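Local coordinates for protein PKS (Streptomyces albus, PDB 4OQJ) that probably acts as a ketosynthase of an "AT-less" type I polyketide synthase, condensing carrier-bound acyl units during oxazolomycin assembly, at residues Ala316-Gly319 with Pro320-Ser324. Residues are numbered along the deposited sequence; the frame is centred on the assembly and turned at random.
Sequences ADVG and PETVS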
ATOM      1  N   ALA A 316      15.677   0.201 -13.431  1.00 18.95           N
ATOM      2  CA  ALA A 316      16.068  -1.126 -13.886  1.00 19.35           C
ATOM      3  C   ALA A 316      17.462  -1.143 -14.502  1.00 21.40           C
ATOM      4  O   ALA A 316      18.003  -2.213 -14.763  1.00 22.36           O
ATOM      5  CB  ALA A 316      15.060  -1.649 -14.910  1.00 19.02           C
ATOM      6  N   ASP A 317      18.018   0.037 -14.757  1.00 22.90           N
ATOM      7  CA  ASP A 317      19.277   0.188 -15.509  1.00 24.88           C
ATOM      8  C   ASP A 317      19.160  -0.488 -16.876  1.00 25.10           C
ATOM      9  O   ASP A 317      20.057  -1.206 -17.326  1.00 25.61           O
ATOM     10  CB  ASP A 317      20.472  -0.379 -14.732  1.00 29.74           C
ATOM     11  CG  ASP A 317      21.819   0.056 -15.326  1.00 42.63           C
ATOM     12  OD1 ASP A 317      21.872   1.109 -16.005  1.00 39.39           O
ATOM     13  OD2 ASP A 317      22.825  -0.654 -15.114  1.00 54.20           O
ATOM     14  N   VAL A 318      18.034  -0.229 -17.529  1.00 29.12           N
ATOM     15  CA  VAL A 318      17.703  -0.820 -18.813  1.00 32.13           C
ATOM     16  C   VAL A 318      17.520   0.307 -19.825  1.00 28.07           C
ATOM     17  O   VAL A 318      16.690   1.194 -19.632  1.00 24.77           O
ATOM     18  CB  VAL A 318      16.424  -1.688 -18.686  1.00 28.94           C
ATOM     19  CG1 VAL A 318      15.771  -1.957 -20.022  1.00 28.81           C
ATOM     20  CG2 VAL A 318      16.751  -3.000 -17.969  1.00 33.07           C
ATOM     21  N   GLY A 319      18.303   0.278 -20.897  1.00 25.57           N
ATOM     22  CA  GLY A 319      18.209   1.299 -21.923  1.00 24.25           C
ATOM     23  C   GLY A 319      16.991   1.045 -22.781  1.00 24.38           C
ATOM     24  O   GLY A 319      16.668  -0.116 -23.058  1.00 24.27           O
ATOM     25  N   PRO A 320      16.306   2.117 -23.211  1.00 24.25           N
ATOM     26  CA  PRO A 320      15.079   1.926 -23.992  1.00 22.73           C
ATOM     27  C   PRO A 320      15.306   1.128 -25.275  1.00 24.00           C
ATOM     28  O   PRO A 320      14.386   0.438 -25.738  1.00 23.31           O
ATOM     29  CB  PRO A 320      14.631   3.364 -24.307  1.00 23.20           C
ATOM     30  CG  PRO A 320      15.863   4.213 -24.132  1.00 25.53           C
ATOM     31  CD  PRO A 320      16.633   3.546 -23.034  1.00 24.12           C
ATOM     32  N   GLU A 321      16.512   1.217 -25.836  1.00 24.02           N
ATOM     33  CA  GLU A 321      16.822   0.517 -27.074  1.00 25.23           C
ATOM     34  C   GLU A 321      16.927  -1.000 -26.855  1.00 25.05           C
ATOM     35  O   GLU A 321      16.972  -1.750 -27.820  1.00 26.55           O
ATOM     36  CB  GLU A 321      18.122   1.069 -27.704  1.00 29.51           C
ATOM     37  CG  GLU A 321      19.449   0.611 -27.074  1.00 29.61           C
ATOM     38  CD  GLU A 321      19.761   1.239 -25.719  1.00 33.90           C
ATOM     39  OE1 GLU A 321      18.992   2.099 -25.242  1.00 35.84           O
ATOM     40  OE2 GLU A 321      20.797   0.865 -25.126  1.00 37.52           O
ATOM     41  N   THR A 322      16.955  -1.456 -25.599  1.00 24.16           N
ATOM     42  CA  THR A 322      17.053  -2.894 -25.305  1.00 25.43           C
ATOM     43  C   THR A 322      15.698  -3.537 -25.000  1.00 26.06           C
ATOM     44  O   THR A 322      15.612  -4.745 -24.759  1.00 29.25           O
ATOM     45  CB  THR A 322      17.994  -3.166 -24.110  1.00 27.57           C
ATOM     46  OG1 THR A 322      17.375  -2.728 -22.893  1.00 25.52           O
ATOM     47  CG2 THR A 322      19.333  -2.457 -24.302  1.00 28.95           C
ATOM     48  N   VAL A 323      14.648  -2.729 -25.013  1.00 22.75           N
ATOM     49  CA  VAL A 323      13.286  -3.204 -24.790  1.00 21.29           C
ATOM     50  C   VAL A 323      12.667  -3.548 -26.140  1.00 24.02           C
ATOM     51  O   VAL A 323      12.686  -2.705 -27.039  1.00 22.53           O
ATOM     52  CB  VAL A 323      12.444  -2.125 -24.046  1.00 20.22           C
ATOM     53  CG1 VAL A 323      11.003  -2.555 -23.898  1.00 18.01           C
ATOM     54  CG2 VAL A 323      13.055  -1.828 -22.671  1.00 18.85           C
ATOM     55  N   SER A 324      12.131  -4.768 -26.294  1.00 21.10           N
ATOM     56  CA  SER A 324      11.642  -5.241 -27.604  1.00 22.05           C
ATOM     57  C   SER A 324      10.154  -5.577 -27.624  1.00 21.09           C
ATOM     58  O   SER A 324       9.618  -5.952 -28.673  1.00 21.81           O
ATOM     59  CB  SER A 324      12.440  -6.475 -28.075  1.00 23.37           C
ATOM     60  OG  SER A 324      12.524  -7.464 -27.062  1.00 23.89           O
TER
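The flat peptide group joining G319 to P320 is approached by E321 and T322. Over one face comes the carboxylate of E321, whose OE1 stands 3.3 Å from G319 C, almost straight above that carbon. The backbone N of T322 lies on the same side, 50° out of the carbonyl plane, and donates to G319 O at 2.9 Å. At the oxygen's edge, T322 OG1 makes the second bond to G319 O, at 2.7 Å and within the carbonyl plane. With OG1 set between the backbone N and the carbonyl carbon (chi1 71°), T322 grips one acceptor through both its amide and its hydroxyl, while the same OG1 also bonds to R430. On the other side of the plane, off to the side of the carbonyl oxygen, V318 CG1 meets V323 CG2 at 3.8 Å, the two side chains crossing at about a right angle; CG1 also packs against T322 OG1, 3.4 Å away.

The return of the chain from G319 to T322 is a type I turn with P320 and E321 at its corners, and a further bond from V323 N to P320 O, 3.3 Å long, carries it on as a short 3-10 segment. The chi1 setting of E321, with CG between its backbone N and carbonyl carbon, together with a bend at chi2 (-73°), carries the carboxylate back over the G319-P320 peptide.

This turn links helix 302-316, which ends in a Schellman motif at D317, to strand 325-327 of the mixed sheet in the thiolase-type ketosynthase fold. P320 and V323 rest on Q313 of that helix and on F348 of helix 336-348, whereas V318 packs against I446 of strand 441-448.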